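Local structure of eukaryotic translation initiation factor 2D (Homo sapiens, 5W2F) at residues A[173-179]-A[195-201]; A[94-98]-A[134-138]; A[150-156]-A[168-174]. The protein delivers tRNA to the P-site of the eukaryotic ribosome independently of GTP, and is represented here by its C-terminal part, which holds SWIB/MDM2 and SUI1 regions. All blocks are in the same frame, centred on the assembly; numbering follows the deposited sequence. Where two conformers were deposited one is given.

Interaction 1. Residues A[173-179]-A[195-201]; sequences NQVHHLG and GLEKALK. With FMT (formic acid), chain C; FMT (formic acid), chain D.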
loop_
_atom_site.group_PDB
_atom_site.type_symbol
_atom_site.label_atom_id
_atom_site.label_comp_id
_atom_site.label_asym_id
_atom_site.label_seq_id
_atom_site.Cartn_x
_atom_site.Cartn_y
_atom_site.Cartn_z
ATOM N N ASN A 173 21.896 -12.564 -15.920
ATOM C CA ASN A 173 21.873 -11.260 -15.268
ATOM C C ASN A 173 21.042 -10.320 -16.105
ATOM O O ASN A 173 21.500 -9.804 -17.133
ATOM C CB ASN A 173 23.290 -10.761 -15.089
ATOM C CG ASN A 173 23.362 -9.448 -14.332
ATOM O OD1 ASN A 173 22.372 -8.712 -14.251
ATOM N ND2 ASN A 173 24.543 -9.138 -13.790
ATOM N N GLN A 174 19.798 -10.107 -15.665
ATOM C CA GLN A 174 18.801 -9.432 -16.492
ATOM C C GLN A 174 18.241 -8.183 -15.850
ATOM O O GLN A 174 17.196 -7.680 -16.285
ATOM C CB GLN A 174 17.661 -10.399 -16.834
ATOM C CG GLN A 174 18.137 -11.742 -17.375
ATOM C CD GLN A 174 18.922 -11.661 -18.679
ATOM O OE1 GLN A 174 18.969 -10.625 -19.355
ATOM N NE2 GLN A 174 19.526 -12.786 -19.051
ATOM N N VAL A 175 18.929 -7.674 -14.823
ATOM C CA VAL A 175 18.394 -6.559 -14.034
ATOM C C VAL A 175 18.058 -5.343 -14.908
ATOM O O VAL A 175 17.012 -4.704 -14.726
ATOM C CB VAL A 175 19.355 -6.175 -12.907
ATOM C CG1 VAL A 175 18.796 -5.028 -12.067
ATOM C CG2 VAL A 175 19.706 -7.370 -12.030
ATOM N N HIS A 176 18.929 -5.043 -15.862
ATOM C CA HIS A 176 18.703 -3.912 -16.770
ATOM C C HIS A 176 17.425 -4.036 -17.582
ATOM O O HIS A 176 16.752 -3.043 -17.841
ATOM C CB HIS A 176 19.919 -3.678 -17.659
ATOM C CG HIS A 176 20.324 -4.865 -18.477
ATOM N ND1 HIS A 176 20.854 -6.007 -17.910
ATOM C CD2 HIS A 176 20.288 -5.085 -19.818
ATOM C CE1 HIS A 176 21.118 -6.883 -18.870
ATOM N NE2 HIS A 176 20.810 -6.336 -20.039
ATOM N N HIS A 177 17.053 -5.254 -17.940
ATOM C CA HIS A 177 15.801 -5.466 -18.652
ATOM C C HIS A 177 14.583 -5.229 -17.758
ATOM O O HIS A 177 13.539 -4.776 -18.244
ATOM C CB HIS A 177 15.756 -6.865 -19.257
ATOM C CG HIS A 177 16.768 -7.081 -20.336
ATOM N ND1 HIS A 177 16.820 -6.320 -21.487
ATOM C CD2 HIS A 177 17.774 -7.982 -20.432
ATOM C CE1 HIS A 177 17.812 -6.752 -22.248
ATOM N NE2 HIS A 177 18.395 -7.773 -21.639
ATOM N N LEU A 178 14.703 -5.551 -16.472
ATOM C CA LEU A 178 13.635 -5.197 -15.531
ATOM C C LEU A 178 13.516 -3.688 -15.367
ATOM O O LEU A 178 12.417 -3.180 -15.170
ATOM C CB LEU A 178 13.823 -5.836 -14.153
ATOM C CG LEU A 178 13.312 -7.251 -13.981
ATOM C CD1 LEU A 178 11.796 -7.294 -14.154
ATOM C CD2 LEU A 178 14.004 -8.232 -14.913
ATOM N N GLY A 179 14.637 -2.976 -15.398
ATOM C CA GLY A 179 14.567 -1.521 -15.392
ATOM C C GLY A 179 13.735 -1.002 -16.546
ATOM O O GLY A 179 12.827 -0.183 -16.354
ATOM N N GLY A 195 16.852 -3.096 -6.177
ATOM C CA GLY A 195 17.800 -3.962 -6.881
ATOM C C GLY A 195 18.290 -3.441 -8.221
ATOM O O GLY A 195 19.265 -3.991 -8.767
ATOM N N LEU A 196 17.677 -2.381 -8.742
ATOM C CA LEU A 196 18.115 -1.875 -10.041
ATOM C C LEU A 196 19.525 -1.336 -9.986
ATOM O O LEU A 196 20.233 -1.305 -11.020
ATOM C CB LEU A 196 17.175 -0.806 -10.587
ATOM C CG LEU A 196 15.783 -1.300 -10.932
ATOM C CD1 LEU A 196 14.878 -0.124 -11.230
ATOM C CD2 LEU A 196 15.839 -2.285 -12.095
ATOM N N GLU A 197 19.948 -0.909 -8.794
ATOM C CA GLU A 197 21.319 -0.445 -8.588
ATOM C C GLU A 197 22.396 -1.527 -8.782
ATOM O O GLU A 197 23.588 -1.209 -8.867
ATOM C CB GLU A 197 21.465 0.151 -7.189
ATOM C CG GLU A 197 21.424 -0.838 -6.018
ATOM C CD GLU A 197 20.028 -1.344 -5.626
ATOM O OE1 GLU A 197 18.989 -0.931 -6.198
ATOM O OE2 GLU A 197 19.963 -2.155 -4.682
ATOM N N LYS A 198 21.982 -2.799 -8.880
ATOM C CA LYS A 198 22.903 -3.898 -9.083
ATOM C C LYS A 198 22.992 -4.284 -10.550
ATOM O O LYS A 198 23.654 -5.274 -10.878
ATOM C CB LYS A 198 22.525 -5.137 -8.259
ATOM C CG LYS A 198 22.095 -4.947 -6.824
ATOM C CD LYS A 198 23.200 -4.473 -5.942
ATOM C CE LYS A 198 22.701 -4.365 -4.503
ATOM N NZ LYS A 198 23.699 -3.743 -3.613
ATOM N N ALA A 199 22.326 -3.544 -11.443
ATOM C CA ALA A 199 22.382 -3.871 -12.865
ATOM C C ALA A 199 23.774 -3.719 -13.444
ATOM O O ALA A 199 24.582 -2.919 -12.955
ATOM C CB ALA A 199 21.437 -2.990 -13.664
ATOM N N LEU A 200 24.011 -4.406 -14.547
ATOM C CA LEU A 200 25.284 -4.267 -15.245
ATOM C C LEU A 200 25.552 -2.855 -15.760
ATOM O O LEU A 200 26.693 -2.414 -15.774
ATOM C CB LEU A 200 25.342 -5.217 -16.423
ATOM C CG LEU A 200 25.458 -6.682 -16.065
ATOM C CD1 LEU A 200 25.070 -7.585 -17.242
ATOM C CD2 LEU A 200 26.842 -7.001 -15.553
ATOM N N LYS A 201 24.501 -2.184 -16.196
ATOM C CA LYS A 201 24.623 -0.910 -16.894
ATOM C C LYS A 201 23.364 -0.118 -16.663
ATOM O O LYS A 201 22.325 -0.735 -16.473
ATOM C CB LYS A 201 24.801 -1.146 -18.397
ATOM C CG LYS A 201 23.816 -2.142 -19.010
ATOM C CD LYS A 201 24.240 -2.606 -20.399
ATOM C CE LYS A 201 23.552 -3.913 -20.774
ATOM N NZ LYS A 201 23.926 -4.405 -22.123
HETATM C C FMT C . 16.248 -3.095 -22.145
HETATM O O1 FMT C . 15.909 -2.136 -22.830
HETATM O O2 FMT C . 15.507 -4.193 -22.216
HETATM C C FMT D . 27.598 -11.710 -14.892
HETATM O O1 FMT D . 26.642 -11.006 -14.668
HETATM O O2 FMT D . 28.321 -12.077 -13.851
HETATM O O HOH W 1 21.981 -6.248 -15.304
#
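In this SUI1 domain, an alpha/beta fold with two helices on one face of a sheet, the chain returns after the last short strand and packs residues 195-201 against the start of helix 175-185. Asn173 comes first. Its ND2 lies 3.5 Å from Leu200 CG and donates a hydrogen bond of 2.9 Å to O1 of a formic acid, chain D, probably from the crystallisation liquor. Gln174 is the N-cap residue and points away from 195-201. Val175 is the buried centre of the contact. Its CG1 reaches Ala199 CB at 3.7 Å, Leu196 CD2 at 4.0 Å and Gly195 O at 3.5 Å. Leu117 of strand 113-121 also touches Val175. His176 lies over the outer part of the tail, and Lys201 CE sits over its ring face, 3.9 Å from the centroid, as a CH-pi contact. The CA-to-CB bond of His177 points away from 195-201; its ND1 donates a 2.6 Å hydrogen bond to O2 of a second formic acid, chain C, which Arg149 also binds. Leu196 CD2 lies 3.6 Å from Gly179 N. No direct hydrogen bond joins the two segments. Water 1 bridges them instead: it donates to Asn173 OD1 (2.7 Å), accepts from Leu200 N (2.8 Å) and is hydrogen-bonded to His176 ND1 at 2.8 Å.

Interaction 2. Residues A[94-98]-A[134-138]; sequences YQVTL and AYGLD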
loop_
_atom_site.group_PDB
_atom_site.type_symbol
_atom_site.label_atom_id
_atom_site.label_comp_id
_atom_site.label_asym_id
_atom_site.label_seq_id
_atom_site.Cartn_x
_atom_site.Cartn_y
_atom_site.Cartn_z
ATOM N N TYR A 94 -3.613 1.250 -1.390
ATOM C CA TYR A 94 -3.016 2.121 -2.395
ATOM C C TYR A 94 -3.606 1.819 -3.748
ATOM O O TYR A 94 -4.282 0.811 -3.919
ATOM C CB TYR A 94 -1.488 2.009 -2.431
ATOM C CG TYR A 94 -0.966 0.606 -2.690
ATOM C CD1 TYR A 94 -0.817 -0.315 -1.651
ATOM C CD2 TYR A 94 -0.616 0.207 -3.968
ATOM C CE1 TYR A 94 -0.345 -1.601 -1.894
ATOM C CE2 TYR A 94 -0.124 -1.071 -4.213
ATOM C CZ TYR A 94 0.011 -1.973 -3.185
ATOM O OH TYR A 94 0.486 -3.250 -3.403
ATOM N N GLN A 95 -3.357 2.712 -4.696
ATOM C CA GLN A 95 -3.874 2.587 -6.042
ATOM C C GLN A 95 -2.732 2.691 -7.032
ATOM O O GLN A 95 -1.957 3.659 -6.998
ATOM C CB GLN A 95 -4.898 3.676 -6.326
ATOM C CG GLN A 95 -5.482 3.618 -7.727
ATOM C CD GLN A 95 -6.393 4.787 -7.979
ATOM O OE1 GLN A 95 -7.566 4.751 -7.638
ATOM N NE2 GLN A 95 -5.840 5.841 -8.547
ATOM N N VAL A 96 -2.663 1.713 -7.931
ATOM C CA VAL A 96 -1.632 1.670 -8.977
ATOM C C VAL A 96 -2.305 1.885 -10.325
ATOM O O VAL A 96 -3.315 1.224 -10.627
ATOM C CB VAL A 96 -0.932 0.307 -9.013
ATOM C CG1 VAL A 96 0.161 0.301 -10.066
ATOM C CG2 VAL A 96 -0.415 -0.063 -7.655
ATOM N N THR A 97 -1.764 2.796 -11.132
ATOM C CA THR A 97 -2.294 2.991 -12.489
ATOM C C THR A 97 -1.226 2.626 -13.496
ATOM O O THR A 97 -0.251 3.340 -13.659
ATOM C CB THR A 97 -2.809 4.430 -12.711
ATOM O OG1 THR A 97 -3.782 4.730 -11.708
ATOM C CG2 THR A 97 -3.459 4.583 -14.088
ATOM N N LEU A 98 -1.430 1.498 -14.154
ATOM C CA LEU A 98 -0.549 1.054 -15.207
ATOM C C LEU A 98 -0.947 1.780 -16.488
ATOM O O LEU A 98 -2.124 2.090 -16.692
ATOM C CB LEU A 98 -0.617 -0.464 -15.373
ATOM C CG LEU A 98 -0.234 -1.294 -14.139
ATOM C CD1 LEU A 98 -0.483 -2.750 -14.410
ATOM C CD2 LEU A 98 1.208 -1.051 -13.722
ATOM N N ALA A 134 1.858 -7.124 -6.430
ATOM C CA ALA A 134 1.542 -5.941 -5.614
ATOM C C ALA A 134 1.298 -4.702 -6.457
ATOM O O ALA A 134 0.694 -3.731 -5.991
ATOM C CB ALA A 134 2.652 -5.679 -4.612
ATOM N N TYR A 135 1.778 -4.734 -7.701
ATOM C CA TYR A 135 1.622 -3.637 -8.659
ATOM C C TYR A 135 0.699 -4.004 -9.808
ATOM O O TYR A 135 0.638 -3.287 -10.817
ATOM C CB TYR A 135 2.994 -3.151 -9.156
ATOM C CG TYR A 135 3.747 -2.557 -8.010
ATOM C CD1 TYR A 135 4.418 -3.361 -7.095
ATOM C CD2 TYR A 135 3.756 -1.181 -7.793
ATOM C CE1 TYR A 135 5.040 -2.816 -5.980
ATOM C CE2 TYR A 135 4.393 -0.649 -6.690
ATOM C CZ TYR A 135 5.035 -1.462 -5.788
ATOM O OH TYR A 135 5.656 -0.902 -4.705
ATOM N N GLY A 136 -0.084 -5.072 -9.631
ATOM C CA GLY A 136 -1.023 -5.484 -10.649
ATOM C C GLY A 136 -0.443 -6.134 -11.875
ATOM O O GLY A 136 -1.119 -6.212 -12.903
ATOM N N LEU A 137 0.773 -6.658 -11.749
ATOM C CA LEU A 137 1.437 -7.318 -12.862
ATOM C C LEU A 137 1.350 -8.835 -12.679
ATOM O O LEU A 137 1.533 -9.348 -11.594
ATOM C CB LEU A 137 2.899 -6.886 -12.943
ATOM C CG LEU A 137 3.109 -5.405 -13.251
ATOM C CD1 LEU A 137 4.577 -5.053 -13.133
ATOM C CD2 LEU A 137 2.578 -5.030 -14.633
ATOM N N ASP A 138 1.058 -9.517 -13.775
ATOM C CA ASP A 138 0.902 -10.975 -13.799
ATOM C C ASP A 138 2.280 -11.586 -13.999
ATOM O O ASP A 138 2.873 -11.385 -15.041
ATOM C CB ASP A 138 -0.053 -11.387 -14.932
ATOM C CG ASP A 138 -0.304 -12.888 -15.006
ATOM O OD1 ASP A 138 0.293 -13.668 -14.240
ATOM O OD2 ASP A 138 -1.145 -13.270 -15.835
#
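The loop between strand 124-130 and helix 139-150 of the SUI1 fold packs here against the end of strand 91-96, part of a separate antiparallel sheet. Three residues of the strand side, Tyr94, Val96 and Leu98, point toward the loop, while Thr97 points away. With chi1 in p, the Tyr94 ring reaches the loop and OH donates a 2.6 Å hydrogen bond to Ala134 O. That oxygen lies at the ring edge, near its plane. Val96, with chi1 in t, places CG1 3.7 Å from Tyr135 O and CG2 4.3 Å from Tyr135 CD2. Tyr135, with chi1 in m, points sideways; its ring meets Val96 CG2 obliquely, and its OH is hydrogen-bonded to Cys111 O. Gly136 has positive phi (73°); a CB here would point toward Leu98, 3.9 Å from its CD1. Leu98 and Leu137 share one rotamer, mt. Their ends meet beside the glycine, with Leu98 CD1 3.8 Å from both Gly136 O and Leu137 CD2.

Interaction 3. Residues A[150-156]-A[168-174]; sequences CQASTTV and VQIQGNQ. With FMT (formic acid), chain D.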
loop_
_atom_site.group_PDB
_atom_site.type_symbol
_atom_site.label_atom_id
_atom_site.label_comp_id
_atom_site.label_asym_id
_atom_site.label_seq_id
_atom_site.Cartn_x
_atom_site.Cartn_y
_atom_site.Cartn_z
ATOM N N CYS A 150 14.911 -10.815 -22.983
ATOM C CA CYS A 150 16.210 -11.242 -22.476
ATOM C C CYS A 150 16.881 -12.336 -23.303
ATOM O O CYS A 150 18.077 -12.565 -23.139
ATOM C CB CYS A 150 16.074 -11.749 -21.051
ATOM S SG CYS A 150 15.346 -10.574 -19.891
ATOM N N GLN A 151 16.116 -13.029 -24.145
ATOM C CA GLN A 151 16.594 -14.231 -24.852
ATOM C C GLN A 151 17.171 -15.241 -23.858
ATOM O O GLN A 151 18.289 -15.746 -24.010
ATOM C CB GLN A 151 17.592 -13.864 -25.966
ATOM C CG GLN A 151 16.980 -12.987 -27.055
ATOM C CD GLN A 151 15.858 -13.670 -27.827
ATOM O OE1 GLN A 151 15.910 -14.873 -28.089
ATOM N NE2 GLN A 151 14.835 -12.899 -28.200
ATOM N N ALA A 152 16.385 -15.485 -22.811
ATOM C CA ALA A 152 16.783 -16.342 -21.715
ATOM C C ALA A 152 15.543 -16.965 -21.103
ATOM O O ALA A 152 14.474 -16.350 -21.060
ATOM C CB ALA A 152 17.521 -15.535 -20.661
ATOM N N SER A 153 15.702 -18.189 -20.623
ATOM C CA SER A 153 14.624 -18.939 -20.029
ATOM C C SER A 153 14.064 -18.241 -18.785
ATOM O O SER A 153 14.809 -17.772 -17.927
ATOM C CB SER A 153 15.119 -20.312 -19.624
ATOM O OG SER A 153 14.048 -21.084 -19.129
ATOM N N THR A 154 12.740 -18.221 -18.689
ATOM C CA THR A 154 12.060 -17.741 -17.516
ATOM C C THR A 154 11.166 -18.803 -16.959
ATOM O O THR A 154 10.630 -19.666 -17.693
ATOM C CB THR A 154 11.200 -16.505 -17.810
ATOM O OG1 THR A 154 10.145 -16.839 -18.719
ATOM C CG2 THR A 154 12.032 -15.377 -18.376
ATOM N N THR A 155 10.951 -18.711 -15.661
ATOM C CA THR A 155 10.024 -19.580 -14.931
ATOM C C THR A 155 9.276 -18.763 -13.887
ATOM O O THR A 155 9.762 -17.714 -13.456
ATOM C CB THR A 155 10.763 -20.723 -14.196
ATOM O OG1 THR A 155 11.701 -20.179 -13.262
ATOM C CG2 THR A 155 11.496 -21.610 -15.160
ATOM N N VAL A 156 8.122 -19.262 -13.476
ATOM C CA VAL A 156 7.356 -18.693 -12.377
ATOM C C VAL A 156 7.218 -19.755 -11.299
ATOM O O VAL A 156 6.829 -20.887 -11.578
ATOM C CB VAL A 156 5.971 -18.256 -12.846
ATOM C CG1 VAL A 156 5.135 -17.759 -11.676
ATOM C CG2 VAL A 156 6.091 -17.230 -13.954
ATOM N N VAL A 168 9.182 -14.373 -10.506
ATOM C CA VAL A 168 9.728 -14.708 -11.800
ATOM C C VAL A 168 11.226 -14.910 -11.654
ATOM O O VAL A 168 11.907 -14.088 -11.053
ATOM C CB VAL A 168 9.443 -13.605 -12.820
ATOM C CG1 VAL A 168 10.088 -13.893 -14.166
ATOM C CG2 VAL A 168 7.944 -13.386 -12.957
ATOM N N GLN A 169 11.729 -15.996 -12.228
ATOM C CA GLN A 169 13.155 -16.218 -12.356
ATOM C C GLN A 169 13.538 -16.167 -13.814
ATOM O O GLN A 169 12.863 -16.785 -14.657
ATOM C CB GLN A 169 13.513 -17.546 -11.742
ATOM C CG GLN A 169 13.364 -17.542 -10.241
ATOM C CD GLN A 169 13.951 -18.789 -9.599
ATOM O OE1 GLN A 169 13.915 -19.877 -10.193
ATOM N NE2 GLN A 169 14.488 -18.645 -8.381
ATOM N N ILE A 170 14.631 -15.476 -14.103
ATOM C CA ILE A 170 15.160 -15.426 -15.456
ATOM C C ILE A 170 16.619 -15.884 -15.413
ATOM O O ILE A 170 17.375 -15.434 -14.570
ATOM C CB ILE A 170 15.100 -14.014 -16.082
ATOM C CG1 ILE A 170 13.748 -13.330 -15.816
ATOM C CG2 ILE A 170 15.414 -14.100 -17.576
ATOM C CD1 ILE A 170 13.772 -12.410 -14.587
ATOM N N GLN A 171 16.997 -16.791 -16.317
ATOM C CA GLN A 171 18.396 -17.204 -16.385
ATOM C C GLN A 171 19.275 -15.997 -16.737
ATOM O O GLN A 171 18.910 -15.156 -17.563
ATOM C CB GLN A 171 18.562 -18.309 -17.425
ATOM C CG GLN A 171 17.954 -19.630 -17.015
ATOM C CD GLN A 171 18.562 -20.225 -15.753
ATOM O OE1 GLN A 171 17.839 -20.683 -14.861
ATOM N NE2 GLN A 171 19.887 -20.232 -15.677
ATOM N N GLY A 172 20.417 -15.909 -16.063
ATOM C CA GLY A 172 21.389 -14.877 -16.327
ATOM C C GLY A 172 21.131 -13.589 -15.556
ATOM O O GLY A 172 20.290 -13.540 -14.663
ATOM N N ASN A 173 21.896 -12.564 -15.920
ATOM C CA ASN A 173 21.873 -11.260 -15.268
ATOM C C ASN A 173 21.042 -10.320 -16.105
ATOM O O ASN A 173 21.500 -9.804 -17.133
ATOM C CB ASN A 173 23.290 -10.761 -15.089
ATOM C CG ASN A 173 23.362 -9.448 -14.332
ATOM O OD1 ASN A 173 22.372 -8.712 -14.251
ATOM N ND2 ASN A 173 24.543 -9.138 -13.790
ATOM N N GLN A 174 19.798 -10.107 -15.665
ATOM C CA GLN A 174 18.801 -9.432 -16.492
ATOM C C GLN A 174 18.241 -8.183 -15.850
ATOM O O GLN A 174 17.196 -7.680 -16.285
ATOM C CB GLN A 174 17.661 -10.399 -16.834
ATOM C CG GLN A 174 18.137 -11.742 -17.375
ATOM C CD GLN A 174 18.922 -11.661 -18.679
ATOM O OE1 GLN A 174 18.969 -10.625 -19.355
ATOM N NE2 GLN A 174 19.526 -12.786 -19.051
HETATM C C FMT D . 27.598 -11.710 -14.892
HETATM O O1 FMT D . 26.642 -11.006 -14.668
HETATM O O2 FMT D . 28.321 -12.077 -13.851
HETATM O O HOH W 2 21.082 -13.149 -21.484
HETATM O O HOH W 3 14.620 -19.795 -15.202
#
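Ile170 is the apolar centre of this contact. Its CG2 lies 4.0 Å from Ala152 CB and 4.2 Å from Cys150 SG, and its CG1 is 3.7 Å from Thr154 CG2. Further along the same face, Val156 CG2 is a looser 4.4 Å from Val168 CG2. Leu146 and other residues of helix 139-150 cover this face. The two strands, 154-158 and 166-171, form an antiparallel beta hairpin at the edge of the SUI1 sheet. Thr155 and Gln169 make the hydrogen-bonded pair, with Thr155 N to Gln169 O and Gln169 N to Thr155 O both at 2.9 Å. The non-hydrogen-bonded pairs on either side are Thr154 with Ile170 and Val156 with Val168. Gln171 N adds a hydrogen bond to Ser153 O, again 2.9 Å. Thr155 and Gln169 carry their side chains on the other face, where OG1 of Thr155 is 3.5 Å from Gln169 CB. At the polar end Gln174 NE2 donates to Gln171 O (2.9 Å) and to water 2 (2.9 Å), which makes a weak hydrogen bond to Cys150 O.

In the fold
Along the chain interaction 2 comes first, then interaction 3, then interaction 1. Interactions 1 and 3 lie in the SUI1 domain with centres about 12 Å apart. They share Asn173 and Gln174, where strand 166-171 gives way to helix 175-185. They also touch directly: His177 CD2 is 3.6 Å from Cys150 SG, and Leu178 CD2 is 4.2 Å from Ile170 CD1. Interaction 2 is more central in the elongated chain, with its centre about 21 Å from that of interaction 1 and about 22 Å from that of interaction 3. It joins strand 91-96 of the four-stranded sheet to the SUI1 domain, whereas the other two hold that domain's own elements together.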